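Local coordinates for nodulation protein S (Bradyrhizobium sp., PDB 3OFK) that probably transfers a methyl group from S-adenosylmethionine to a nitrogen during nodulation-factor synthesis, and is captured here with the product S-adenosylhomocysteine, at residues 40-45 and 149-154; 64-69 and 74-79; 107-112 and 141-146; 125-130 and 134-139. All coordinates share one frame; numbering follows the deposited sequence.

Contact 1: 40-45 and 149-154; sequences TQLLRL and HLVFGS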
loop_
_atom_site.group_PDB
_atom_site.type_symbol
_atom_site.label_atom_id
_atom_site.label_comp_id
_atom_site.label_asym_id
_atom_site.label_seq_id
_atom_site.Cartn_x
_atom_site.Cartn_y
_atom_site.Cartn_z
ATOM N N THR A 40 -8.911 -7.486 -4.889
ATOM C CA THR A 40 -9.941 -8.326 -4.268
ATOM C C THR A 40 -9.397 -8.924 -2.971
ATOM O O THR A 40 -10.052 -8.821 -1.929
ATOM C CB THR A 40 -10.462 -9.417 -5.240
ATOM O OG1 THR A 40 -11.041 -8.787 -6.395
ATOM C CG2 THR A 40 -11.503 -10.294 -4.570
ATOM N N GLN A 41 -8.181 -9.490 -3.025
ATOM C CA GLN A 41 -7.541 -10.022 -1.815
ATOM C C GLN A 41 -7.239 -8.954 -0.780
ATOM O O GLN A 41 -7.489 -9.114 0.410
ATOM C CB GLN A 41 -6.231 -10.760 -2.155
ATOM C CG GLN A 41 -6.418 -12.086 -2.908
ATOM C CD GLN A 41 -7.426 -13.002 -2.263
ATOM O OE1 GLN A 41 -7.520 -13.078 -1.033
ATOM N NE2 GLN A 41 -8.195 -13.716 -3.094
ATOM N N LEU A 42 -6.680 -7.865 -1.235
ATOM C CA LEU A 42 -6.415 -6.740 -0.346
ATOM C C LEU A 42 -7.713 -6.249 0.370
ATOM O O LEU A 42 -7.709 -6.046 1.586
ATOM C CB LEU A 42 -5.721 -5.619 -1.140
ATOM C CG LEU A 42 -4.887 -4.630 -0.344
ATOM C CD1 LEU A 42 -3.577 -5.286 0.114
ATOM C CD2 LEU A 42 -4.613 -3.384 -1.144
ATOM N N LEU A 43 -8.820 -6.097 -0.369
ATOM C CA LEU A 43 -10.092 -5.690 0.241
ATOM C C LEU A 43 -10.657 -6.800 1.142
ATOM O O LEU A 43 -11.151 -6.486 2.205
ATOM C CB LEU A 43 -11.141 -5.252 -0.797
ATOM C CG LEU A 43 -12.421 -4.586 -0.252
ATOM C CD1 LEU A 43 -12.134 -3.295 0.503
ATOM C CD2 LEU A 43 -13.392 -4.285 -1.348
ATOM N N ARG A 44 -10.545 -8.077 0.740
ATOM C CA ARG A 44 -11.053 -9.177 1.567
ATOM C C ARG A 44 -10.366 -9.138 2.924
ATOM O O ARG A 44 -11.025 -9.233 3.963
ATOM C CB ARG A 44 -10.843 -10.566 0.920
ATOM C CG ARG A 44 -11.271 -11.739 1.810
ATOM C CD ARG A 44 -11.013 -13.097 1.156
ATOM N NE ARG A 44 -9.585 -13.346 0.933
ATOM C CZ ARG A 44 -8.730 -13.778 1.862
ATOM N NH1 ARG A 44 -9.140 -14.007 3.102
ATOM N NH2 ARG A 44 -7.448 -13.978 1.554
ATOM N N LEU A 45 -9.042 -8.985 2.909
ATOM C CA LEU A 45 -8.286 -8.873 4.147
ATOM C C LEU A 45 -8.707 -7.634 4.941
ATOM O O LEU A 45 -8.777 -7.691 6.155
ATOM C CB LEU A 45 -6.762 -8.853 3.872
ATOM C CG LEU A 45 -6.116 -10.119 3.264
ATOM C CD1 LEU A 45 -4.606 -9.958 2.969
ATOM C CD2 LEU A 45 -6.367 -11.297 4.152
ATOM N N HIS A 149 -5.807 -3.567 12.726
ATOM C CA HIS A 149 -5.066 -4.434 11.811
ATOM C C HIS A 149 -4.299 -3.646 10.777
ATOM O O HIS A 149 -4.698 -2.532 10.406
ATOM C CB HIS A 149 -5.987 -5.409 11.075
ATOM C CG HIS A 149 -6.667 -6.384 11.985
ATOM N ND1 HIS A 149 -7.778 -6.050 12.726
ATOM C CD2 HIS A 149 -6.374 -7.668 12.294
ATOM C CE1 HIS A 149 -8.159 -7.100 13.435
ATOM N NE2 HIS A 149 -7.319 -8.091 13.197
ATOM N N LEU A 150 -3.219 -4.257 10.303
ATOM C CA LEU A 150 -2.418 -3.700 9.230
ATOM C C LEU A 150 -2.453 -4.723 8.108
ATOM O O LEU A 150 -2.223 -5.900 8.346
ATOM C CB LEU A 150 -0.995 -3.432 9.725
ATOM C CG LEU A 150 0.007 -2.816 8.731
ATOM C CD1 LEU A 150 1.022 -1.894 9.467
ATOM C CD2 LEU A 150 0.720 -3.920 7.916
ATOM N N VAL A 151 -2.837 -4.285 6.922
ATOM C CA VAL A 151 -2.918 -5.144 5.748
ATOM C C VAL A 151 -1.807 -4.730 4.824
ATOM O O VAL A 151 -1.825 -3.618 4.321
ATOM C CB VAL A 151 -4.277 -5.023 5.026
ATOM C CG1 VAL A 151 -4.192 -5.639 3.636
ATOM C CG2 VAL A 151 -5.331 -5.703 5.823
ATOM N N PHE A 152 -0.837 -5.626 4.629
ATOM C CA PHE A 152 0.351 -5.350 3.852
ATOM C C PHE A 152 0.346 -6.209 2.626
ATOM O O PHE A 152 -0.075 -7.368 2.664
ATOM C CB PHE A 152 1.599 -5.668 4.678
ATOM C CG PHE A 152 2.863 -5.794 3.857
ATOM C CD1 PHE A 152 3.531 -4.652 3.366
ATOM C CD2 PHE A 152 3.380 -7.061 3.561
ATOM C CE1 PHE A 152 4.708 -4.782 2.631
ATOM C CE2 PHE A 152 4.549 -7.199 2.809
ATOM C CZ PHE A 152 5.211 -6.047 2.334
ATOM N N GLY A 153 0.803 -5.650 1.519
ATOM C CA GLY A 153 0.991 -6.464 0.325
ATOM C C GLY A 153 2.208 -6.002 -0.427
ATOM O O GLY A 153 2.499 -4.820 -0.426
ATOM N N SER A 154 2.902 -6.922 -1.085
ATOM C CA SER A 154 4.037 -6.545 -1.891
ATOM C C SER A 154 4.454 -7.653 -2.875
ATOM O O SER A 154 4.277 -8.844 -2.612
ATOM C CB SER A 154 5.201 -6.174 -0.979
ATOM O OG SER A 154 6.410 -5.891 -1.688
#
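L42 and L45 meet V151 with aliphatic carbons alone, and the flat groups stand outside that contact. On the helix, the amide of Q41 comes to the edge of the R44 guanidinium, in its plane. R44 grips a single oxygen side-on: NH2 reaches Q41 OE1 at 2.7 Å and NE reaches Q41 OE1 at 2.9 Å. The NH2 bond follows the C=O direction closely (163°), whereas NE is tilted out of the carbonyl plane. On the strand, one face of the F152 ring has the backbone N of S154 over it, offset toward the rim. V151 opens its two methyls like a fork onto two leucines one turn apart on the helix. CG1 lies 3.6 Å from L42 CD1, and CG2 lies 4.0 Å from L45 CB. L42 gets there because its CG is anti to the backbone N (chi1 -157°), which swings CD1 in toward the strand. L42 also packs on V119 and A121 of strand 115-121, while L45 reaches L199 of strand 196-203 and V186 of strand 181-189. L150 and F152 pack on helix 169-179, and a salt bridge ties R44 NH1 to E184. A helix laid on one face of a central sheet, with R38 and H39 one turn earlier binding S-adenosylhomocysteine, is typical of the Rossmann-like methyltransferase fold.

Contact 2: 64-69 and 74-79; sequences AFTEKL and KRLTVI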
loop_
_atom_site.group_PDB
_atom_site.type_symbol
_atom_site.label_atom_id
_atom_site.label_comp_id
_atom_site.label_asym_id
_atom_site.label_seq_id
_atom_site.Cartn_x
_atom_site.Cartn_y
_atom_site.Cartn_z
ATOM N N ALA A 64 -7.802 3.669 -7.421
ATOM C CA ALA A 64 -8.541 2.420 -7.712
ATOM C C ALA A 64 -8.900 1.664 -6.434
ATOM O O ALA A 64 -10.056 1.219 -6.292
ATOM C CB ALA A 64 -7.807 1.525 -8.691
ATOM N N PHE A 65 -7.952 1.526 -5.502
ATOM C CA PHE A 65 -8.233 0.842 -4.244
ATOM C C PHE A 65 -8.946 1.740 -3.236
ATOM O O PHE A 65 -9.835 1.269 -2.527
ATOM C CB PHE A 65 -6.992 0.181 -3.614
ATOM C CG PHE A 65 -7.348 -0.737 -2.477
ATOM C CD1 PHE A 65 -7.795 -2.028 -2.737
ATOM C CD2 PHE A 65 -7.321 -0.296 -1.177
ATOM C CE1 PHE A 65 -8.187 -2.877 -1.708
ATOM C CE2 PHE A 65 -7.683 -1.128 -0.138
ATOM C CZ PHE A 65 -8.135 -2.450 -0.426
ATOM N N THR A 66 -8.591 3.025 -3.198
ATOM C CA THR A 66 -9.242 4.003 -2.347
ATOM C C THR A 66 -10.767 3.915 -2.549
ATOM O O THR A 66 -11.526 3.846 -1.573
ATOM C CB THR A 66 -8.772 5.430 -2.676
ATOM O OG1 THR A 66 -7.379 5.432 -2.978
ATOM C CG2 THR A 66 -9.077 6.405 -1.518
ATOM N N GLU A 67 -11.170 3.846 -3.819
ATOM C CA GLU A 67 -12.573 3.783 -4.237
ATOM C C GLU A 67 -13.310 2.550 -3.723
ATOM O O GLU A 67 -14.518 2.599 -3.473
ATOM C CB GLU A 67 -12.637 3.823 -5.772
ATOM C CG GLU A 67 -14.042 3.650 -6.342
ATOM C CD GLU A 67 -14.205 4.183 -7.746
ATOM O OE1 GLU A 67 -13.349 3.836 -8.606
ATOM O OE2 GLU A 67 -15.183 4.965 -7.963
ATOM N N LYS A 68 -12.576 1.448 -3.608
ATOM C CA LYS A 68 -13.117 0.181 -3.113
ATOM C C LYS A 68 -13.162 0.166 -1.589
ATOM O O LYS A 68 -14.071 -0.372 -0.987
ATOM C CB LYS A 68 -12.250 -0.962 -3.648
ATOM C CG LYS A 68 -12.308 -1.083 -5.182
ATOM C CD LYS A 68 -11.312 -2.094 -5.747
ATOM C CE LYS A 68 -11.128 -1.859 -7.238
ATOM N NZ LYS A 68 -10.048 -2.678 -7.827
ATOM N N LEU A 69 -12.197 0.825 -0.970
ATOM C CA LEU A 69 -12.086 0.884 0.481
ATOM C C LEU A 69 -13.016 1.899 1.139
ATOM O O LEU A 69 -13.573 1.615 2.207
ATOM C CB LEU A 69 -10.640 1.208 0.853
ATOM C CG LEU A 69 -10.209 1.034 2.317
ATOM C CD1 LEU A 69 -10.299 -0.440 2.749
ATOM C CD2 LEU A 69 -8.778 1.590 2.484
ATOM N N LYS A 74 -15.672 4.531 8.272
ATOM C CA LYS A 74 -16.433 5.675 8.769
ATOM C C LYS A 74 -15.648 6.971 8.462
ATOM O O LYS A 74 -16.197 7.982 8.010
ATOM C CB LYS A 74 -16.672 5.488 10.279
ATOM C CG LYS A 74 -17.553 6.502 10.967
ATOM C CD LYS A 74 -18.095 5.872 12.259
ATOM C CE LYS A 74 -18.493 6.899 13.307
ATOM N NZ LYS A 74 -19.003 6.178 14.520
ATOM N N ARG A 75 -14.352 6.896 8.696
ATOM C CA ARG A 75 -13.389 7.913 8.246
ATOM C C ARG A 75 -12.225 7.217 7.554
ATOM O O ARG A 75 -11.796 6.128 7.973
ATOM C CB ARG A 75 -12.884 8.744 9.435
ATOM C CG ARG A 75 -13.921 9.645 10.056
ATOM C CD ARG A 75 -13.334 10.576 11.157
ATOM N NE ARG A 75 -12.435 11.601 10.607
ATOM C CZ ARG A 75 -11.105 11.640 10.735
ATOM N NH1 ARG A 75 -10.432 10.726 11.428
ATOM N NH2 ARG A 75 -10.430 12.630 10.164
ATOM N N LEU A 76 -11.710 7.854 6.502
ATOM C CA LEU A 76 -10.540 7.366 5.751
ATOM C C LEU A 76 -9.554 8.521 5.585
ATOM O O LEU A 76 -9.951 9.641 5.194
ATOM C CB LEU A 76 -10.934 6.840 4.356
ATOM C CG LEU A 76 -9.876 6.266 3.388
ATOM C CD1 LEU A 76 -9.050 5.083 4.019
ATOM C CD2 LEU A 76 -10.458 5.867 2.072
ATOM N N THR A 77 -8.285 8.255 5.899
ATOM C CA THR A 77 -7.169 9.137 5.576
ATOM C C THR A 77 -6.294 8.459 4.523
ATOM O O THR A 77 -6.037 7.246 4.579
ATOM C CB THR A 77 -6.398 9.452 6.887
ATOM O OG1 THR A 77 -7.340 10.046 7.783
ATOM C CG2 THR A 77 -5.142 10.374 6.677
ATOM N N VAL A 78 -5.800 9.248 3.574
ATOM C CA VAL A 78 -4.989 8.710 2.472
ATOM C C VAL A 78 -3.700 9.585 2.326
ATOM O O VAL A 78 -3.762 10.825 2.290
ATOM C CB VAL A 78 -5.760 8.789 1.174
ATOM C CG1 VAL A 78 -4.908 8.259 -0.027
ATOM C CG2 VAL A 78 -7.072 8.039 1.261
ATOM N N ILE A 79 -2.533 8.957 2.326
ATOM C CA ILE A 79 -1.305 9.701 2.153
ATOM C C ILE A 79 -0.645 9.185 0.897
ATOM O O ILE A 79 -0.862 8.058 0.468
ATOM C CB ILE A 79 -0.365 9.708 3.385
ATOM C CG1 ILE A 79 0.274 8.346 3.662
ATOM C CG2 ILE A 79 -1.152 10.178 4.653
ATOM C CD1 ILE A 79 1.631 8.431 4.343
#
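T66 and L69 pack on L76 and V78 inside a beta-alpha-beta crossover, in which helix 64-69 links the adjacent parallel strands 52-58 and 73-80. Helix 64-69 and strand segment 76-79 run antiparallel, at 172°, with their axes 10.6 Å apart at closest approach. The strand continues to D80, which binds S-adenosylhomocysteine. T66 does most of the bridging through its methyl: CG2 sits 3.8 Å from V78 CG2 and 3.9 Å from L76 CD2, wedged between alternate residues of the strand. With CG2 anti to its backbone N, the threonine places the methyl against the strand and keeps OG1 beside the backbone N (chi1 -38°), where OG1 is hydrogen-bonded to E57 OE1. One turn on, L69 CD2 touches L76 CD1 at 3.8 Å, the two leucine side chains crossing at about a right angle. L76 thus meets the helix with both methyls, CD2 on T66 and CD1 on L69. Outside the pair, F65 packs on L42, L43 and S46 of helix 33-46, and W101 of strand 99-103 touches both T66 and V78.

Contact 3: 107-112 and 141-146; sequences LQFSTA and VKMLAP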
loop_
_atom_site.group_PDB
_atom_site.type_symbol
_atom_site.label_atom_id
_atom_site.label_comp_id
_atom_site.label_asym_id
_atom_site.label_seq_id
_atom_site.Cartn_x
_atom_site.Cartn_y
_atom_site.Cartn_z
ATOM N N LEU A 107 7.622 8.358 5.594
ATOM C CA LEU A 107 8.759 8.707 6.465
ATOM C C LEU A 107 8.570 9.997 7.213
ATOM O O LEU A 107 9.167 10.180 8.273
ATOM C CB LEU A 107 10.057 8.836 5.652
ATOM C CG LEU A 107 10.742 7.535 5.226
ATOM C CD1 LEU A 107 12.010 7.896 4.479
ATOM C CD2 LEU A 107 11.059 6.644 6.424
ATOM N N GLN A 108 7.780 10.909 6.664
ATOM C CA GLN A 108 7.606 12.220 7.271
ATOM C C GLN A 108 6.250 12.425 7.901
ATOM O O GLN A 108 6.032 13.437 8.549
ATOM C CB GLN A 108 7.867 13.308 6.243
ATOM C CG GLN A 108 9.344 13.705 6.144
ATOM C CD GLN A 108 9.488 15.187 5.956
ATOM O OE1 GLN A 108 9.271 15.702 4.854
ATOM N NE2 GLN A 108 9.827 15.905 7.043
ATOM N N PHE A 109 5.342 11.470 7.713
ATOM C CA PHE A 109 3.978 11.603 8.199
ATOM C C PHE A 109 3.974 11.409 9.699
ATOM O O PHE A 109 4.413 10.371 10.209
ATOM C CB PHE A 109 3.076 10.558 7.531
ATOM C CG PHE A 109 1.605 10.720 7.847
ATOM C CD1 PHE A 109 0.962 11.930 7.649
ATOM C CD2 PHE A 109 0.862 9.654 8.294
ATOM C CE1 PHE A 109 -0.406 12.068 7.912
ATOM C CE2 PHE A 109 -0.499 9.789 8.553
ATOM C CZ PHE A 109 -1.127 10.995 8.371
ATOM N N SER A 110 3.508 12.424 10.417
ATOM C CA SER A 110 3.303 12.295 11.854
ATOM C C SER A 110 1.910 12.804 12.188
ATOM O O SER A 110 1.554 13.955 11.890
ATOM C CB SER A 110 4.369 13.064 12.635
ATOM O OG SER A 110 4.360 14.426 12.258
ATOM N N THR A 111 1.112 11.903 12.752
ATOM C CA THR A 111 -0.183 12.247 13.302
ATOM C C THR A 111 -0.249 11.717 14.703
ATOM O O THR A 111 0.480 10.782 15.063
ATOM C CB THR A 111 -1.329 11.555 12.589
ATOM O OG1 THR A 111 -0.824 10.856 11.451
ATOM C CG2 THR A 111 -2.464 12.572 12.222
ATOM N N ALA A 112 -1.153 12.331 15.459
ATOM C CA ALA A 112 -1.619 11.816 16.724
ATOM C C ALA A 112 -2.756 10.796 16.491
ATOM O O ALA A 112 -3.082 10.023 17.398
ATOM C CB ALA A 112 -2.079 12.972 17.617
ATOM N N VAL A 141 3.376 1.051 12.857
ATOM C CA VAL A 141 3.042 0.321 14.087
ATOM C C VAL A 141 2.515 1.313 15.119
ATOM O O VAL A 141 1.457 1.087 15.710
ATOM C CB VAL A 141 4.243 -0.466 14.663
ATOM C CG1 VAL A 141 3.916 -1.049 16.080
ATOM C CG2 VAL A 141 4.645 -1.550 13.692
ATOM N N LYS A 142 3.242 2.421 15.286
ATOM C CA LYS A 142 2.864 3.458 16.237
ATOM C C LYS A 142 1.457 4.004 15.981
ATOM O O LYS A 142 0.722 4.253 16.939
ATOM C CB LYS A 142 3.881 4.603 16.229
ATOM C CG LYS A 142 3.458 5.838 17.048
ATOM C CD LYS A 142 4.505 6.965 16.915
ATOM C CE LYS A 142 3.845 8.312 16.604
ATOM N NZ LYS A 142 3.278 8.313 15.221
ATOM N N MET A 143 1.093 4.203 14.705
ATOM C CA MET A 143 -0.260 4.707 14.351
ATOM C C MET A 143 -1.393 3.641 14.345
ATOM O O MET A 143 -2.533 3.972 13.988
ATOM C CB MET A 143 -0.252 5.367 12.958
ATOM C CG MET A 143 0.587 6.633 12.814
ATOM S SD MET A 143 0.442 7.265 11.105
ATOM C CE MET A 143 1.328 6.104 10.133
ATOM N N LEU A 144 -1.091 2.379 14.664
ATOM C CA LEU A 144 -2.150 1.357 14.785
ATOM C C LEU A 144 -2.885 1.552 16.116
ATOM O O LEU A 144 -2.239 1.758 17.145
ATOM C CB LEU A 144 -1.588 -0.070 14.711
ATOM C CG LEU A 144 -1.740 -0.874 13.424
ATOM C CD1 LEU A 144 -1.238 -2.314 13.601
ATOM C CD2 LEU A 144 -3.195 -0.871 12.939
ATOM N N ALA A 145 -4.216 1.501 16.085
ATOM C CA ALA A 145 -5.020 1.513 17.303
ATOM C C ALA A 145 -4.789 0.204 18.090
ATOM O O ALA A 145 -4.471 -0.817 17.483
ATOM C CB ALA A 145 -6.492 1.664 16.956
ATOM N N PRO A 146 -4.955 0.225 19.434
ATOM C CA PRO A 146 -4.747 -0.973 20.264
ATOM C C PRO A 146 -5.355 -2.320 19.824
ATOM O O PRO A 146 -4.892 -3.369 20.303
ATOM C CB PRO A 146 -5.322 -0.547 21.612
ATOM C CG PRO A 146 -4.955 0.877 21.703
ATOM C CD PRO A 146 -5.087 1.426 20.289
#
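M143 brings its sulfur to one side of the F109 ring, with SD 3.7 Å from CE2 of F109 and 4.7 Å from the ring centroid. The approach is oblique, 65° off the ring normal: a Met-aromatic contact. The terminal methyl follows, M143 CE lying 4.0 Å from F109 CD2. The methionine is extended as far as its sulfur and then bends at chi3 (-71°), which turns CE off past the CD2 side, no nearer the ring centre than the sulfur. T111 meets the same sulfur roughly at a right angle, OG1 standing 3.8 Å from M143 SD; that hydroxyl is buried here and has no hydrogen-bond partner in the model. K142 bends its chain at the far end to bring NZ within 3.7 Å of T111 O, too long for a hydrogen bond. In the fold, the loop between strands 99-103 and 115-121 is being pinned to the C-terminal end of helix 130-142, where the chain turns toward strand 148-155. The backbone of M143 is hydrogen-bonded to F115, and its side chain also packs on F115 and reaches I106, which binds S-adenosylhomocysteine. F109 O is held by N139 ND2 from one turn earlier in the helix.

Contact 4: 125-130 and 134-139; sequences YYLEDM and RTAIDN. With SAH (S-adenosyl-L-homocysteine), chain E.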
loop_
_atom_site.group_PDB
_atom_site.type_symbol
_atom_site.label_atom_id
_atom_site.label_comp_id
_atom_site.label_asym_id
_atom_site.label_seq_id
_atom_site.Cartn_x
_atom_site.Cartn_y
_atom_site.Cartn_z
ATOM N N TYR A 125 8.634 -0.740 -1.063
ATOM C CA TYR A 125 9.869 -0.931 -1.828
ATOM C C TYR A 125 10.394 0.317 -2.553
ATOM O O TYR A 125 11.518 0.313 -3.060
ATOM C CB TYR A 125 9.761 -2.093 -2.810
ATOM C CG TYR A 125 8.561 -2.118 -3.737
ATOM C CD1 TYR A 125 8.505 -1.338 -4.887
ATOM C CD2 TYR A 125 7.496 -2.983 -3.482
ATOM C CE1 TYR A 125 7.394 -1.406 -5.751
ATOM C CE2 TYR A 125 6.404 -3.052 -4.331
ATOM C CZ TYR A 125 6.360 -2.270 -5.449
ATOM O OH TYR A 125 5.264 -2.390 -6.267
ATOM N N TYR A 126 9.614 1.396 -2.608
ATOM C CA TYR A 126 10.161 2.629 -3.190
ATOM C C TYR A 126 11.157 3.323 -2.248
ATOM O O TYR A 126 11.860 4.228 -2.631
ATOM C CB TYR A 126 9.036 3.593 -3.588
ATOM C CG TYR A 126 8.231 3.079 -4.758
ATOM C CD1 TYR A 126 8.786 3.013 -6.034
ATOM C CD2 TYR A 126 6.933 2.645 -4.591
ATOM C CE1 TYR A 126 8.056 2.525 -7.125
ATOM C CE2 TYR A 126 6.211 2.142 -5.657
ATOM C CZ TYR A 126 6.775 2.091 -6.912
ATOM O OH TYR A 126 6.018 1.594 -7.928
ATOM N N LEU A 127 11.221 2.910 -1.009
ATOM C CA LEU A 127 12.167 3.541 -0.091
ATOM C C LEU A 127 13.597 3.113 -0.475
ATOM O O LEU A 127 13.795 2.081 -1.114
ATOM C CB LEU A 127 11.828 3.170 1.345
ATOM C CG LEU A 127 10.498 3.752 1.829
ATOM C CD1 LEU A 127 10.074 2.994 3.089
ATOM C CD2 LEU A 127 10.606 5.260 2.073
ATOM N N GLU A 128 14.585 3.920 -0.101
ATOM C CA GLU A 128 15.962 3.713 -0.548
ATOM C C GLU A 128 16.736 2.579 0.114
ATOM O O GLU A 128 17.628 2.004 -0.506
ATOM C CB GLU A 128 16.781 4.993 -0.346
ATOM C CG GLU A 128 16.279 6.154 -1.156
ATOM C CD GLU A 128 17.075 7.405 -0.862
ATOM O OE1 GLU A 128 16.698 8.149 0.074
ATOM O OE2 GLU A 128 18.087 7.626 -1.564
ATOM N N ASP A 129 16.452 2.298 1.376
ATOM C CA ASP A 129 17.205 1.257 2.101
ATOM C C ASP A 129 16.389 0.667 3.219
ATOM O O ASP A 129 15.257 1.110 3.465
ATOM C CB ASP A 129 18.525 1.840 2.620
ATOM C CG ASP A 129 18.324 3.095 3.460
ATOM O OD1 ASP A 129 17.518 3.044 4.425
ATOM O OD2 ASP A 129 19.004 4.096 3.178
ATOM N N MET A 130 16.978 -0.314 3.913
ATOM C CA MET A 130 16.311 -1.031 5.009
ATOM C C MET A 130 16.114 -0.201 6.273
ATOM O O MET A 130 15.254 -0.524 7.088
ATOM C CB MET A 130 17.102 -2.304 5.407
ATOM C CG MET A 130 16.742 -3.629 4.706
ATOM S SD MET A 130 15.202 -3.671 3.798
ATOM C CE MET A 130 15.904 -3.427 2.193
ATOM N N ARG A 134 12.361 0.183 8.028
ATOM C CA ARG A 134 12.161 0.041 9.466
ATOM C C ARG A 134 11.548 1.304 10.067
ATOM O O ARG A 134 10.641 1.217 10.890
ATOM C CB ARG A 134 13.495 -0.229 10.172
ATOM C CG ARG A 134 14.098 -1.577 9.849
ATOM C CD ARG A 134 15.059 -2.057 10.937
ATOM N NE ARG A 134 14.910 -3.506 11.118
ATOM C CZ ARG A 134 15.449 -4.434 10.321
ATOM N NH1 ARG A 134 15.229 -5.723 10.570
ATOM N NH2 ARG A 134 16.206 -4.084 9.273
ATOM N N THR A 135 12.083 2.472 9.714
ATOM C CA THR A 135 11.541 3.720 10.232
ATOM C C THR A 135 10.051 3.843 9.847
ATOM O O THR A 135 9.207 4.122 10.685
ATOM C CB THR A 135 12.297 4.955 9.702
ATOM O OG1 THR A 135 13.590 5.021 10.314
ATOM C CG2 THR A 135 11.543 6.236 10.039
ATOM N N ALA A 136 9.753 3.653 8.576
ATOM C CA ALA A 136 8.364 3.685 8.100
ATOM C C ALA A 136 7.486 2.628 8.791
ATOM O O ALA A 136 6.353 2.880 9.132
ATOM C CB ALA A 136 8.316 3.469 6.596
ATOM N N ILE A 137 8.003 1.426 8.949
ATOM C CA ILE A 137 7.274 0.392 9.646
ATOM C C ILE A 137 7.026 0.800 11.090
ATOM O O ILE A 137 5.917 0.631 11.557
ATOM C CB ILE A 137 7.972 -0.953 9.552
ATOM C CG1 ILE A 137 7.878 -1.442 8.145
ATOM C CG2 ILE A 137 7.321 -1.999 10.458
ATOM C CD1 ILE A 137 8.781 -2.541 7.856
ATOM N N ASP A 138 8.013 1.384 11.777
ATOM C CA ASP A 138 7.813 1.763 13.190
ATOM C C ASP A 138 6.688 2.784 13.264
ATOM O O ASP A 138 5.887 2.807 14.216
ATOM C CB ASP A 138 9.095 2.347 13.836
ATOM C CG ASP A 138 10.236 1.334 13.955
ATOM O OD1 ASP A 138 9.991 0.128 13.802
ATOM O OD2 ASP A 138 11.398 1.751 14.192
ATOM N N ASN A 139 6.660 3.667 12.273
ATOM C CA ASN A 139 5.676 4.746 12.213
ATOM C C ASN A 139 4.274 4.166 12.056
ATOM O O ASN A 139 3.335 4.599 12.716
ATOM C CB ASN A 139 6.017 5.689 11.044
ATOM C CG ASN A 139 5.246 7.034 11.094
ATOM O OD1 ASN A 139 4.721 7.455 12.134
ATOM N ND2 ASN A 139 5.193 7.711 9.948
HETATM N N SAH E . -1.615 0.952 -2.656
HETATM C CA SAH E . -2.143 1.044 -4.013
HETATM C CB SAH E . -1.197 1.871 -4.880
HETATM C CG SAH E . 0.192 1.334 -5.187
HETATM S SD SAH E . 1.138 2.306 -6.411
HETATM C C SAH E . -2.413 -0.319 -4.670
HETATM O O SAH E . -1.962 -1.361 -4.189
HETATM O OXT SAH E . -3.089 -0.393 -5.695
HETATM C "C5'" SAH E . 2.254 3.085 -5.199
HETATM C "C4'" SAH E . 1.850 4.422 -4.608
HETATM O "O4'" SAH E . 2.720 4.714 -3.516
HETATM C "C3'" SAH E . 1.945 5.595 -5.583
HETATM O "O3'" SAH E . 0.785 6.428 -5.454
HETATM C "C2'" SAH E . 3.217 6.321 -5.118
HETATM O "O2'" SAH E . 3.184 7.698 -5.404
HETATM C "C1'" SAH E . 3.166 6.053 -3.639
HETATM N N9 SAH E . 4.417 6.196 -2.859
HETATM C C8 SAH E . 5.682 5.811 -3.225
HETATM N N7 SAH E . 6.516 6.078 -2.198
HETATM C C5 SAH E . 5.815 6.617 -1.185
HETATM C C6 SAH E . 6.229 7.006 0.089
HETATM N N6 SAH E . 7.554 6.949 0.400
HETATM N N1 SAH E . 5.286 7.523 0.943
HETATM C C2 SAH E . 3.954 7.594 0.547
HETATM N N3 SAH E . 3.560 7.169 -0.718
HETATM C C4 SAH E . 4.481 6.667 -1.571
#
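The backbone bond from R134 N to M130 O, 3.1 Å and nearly straight at 170°, is the first-turn i to i+4 bond of helix 130-142. D129 N-caps the helix, OD1 accepting from Q132 N. R134 CG crowds the bonded oxygen, 3.2 Å from M130 O. L127 packs the loop on this helix, CD1 lying 4.0 Å from A136 CB. The other methyl turns to the pocket for S-adenosylhomocysteine, where L127 CD2 is 3.9 Å from the ligand's N6. With CG anti to the carbonyl carbon (chi1 -67°), L127 thus forks between helix and adenine. Y126 also lines the pocket: its ring has Y125 CE1 over one face, offset toward the rim, and meets the adenine obliquely. Y126 CD2 comes to 3.7 Å from C8 of the ligand, while CB of Y126 is 3.8 Å from the ligand's N7.

Overall arrangement
From the N terminus, contact 1 joins helix 33-46 to strand 148-155, more than a hundred residues on, so it closes the widest loop and encloses the other three. Contact 2 is a short closure within it, local to one crossover. Contact 3 opens later, joining the loop after strand 99-103 to the end of helix 130-142, and shuts around contact 4, which ties the loop after strand 115-121 to the helix that follows. No loops cross. Contacts 1 and 2 reach the same sheet and meet where L43 touches L69. I79 touches F109 between contacts 2 and 3, and L107 packs on L127 and T135 between contacts 3 and 4. Contacts 2 and 4 do not touch, about 22 Å apart between centres.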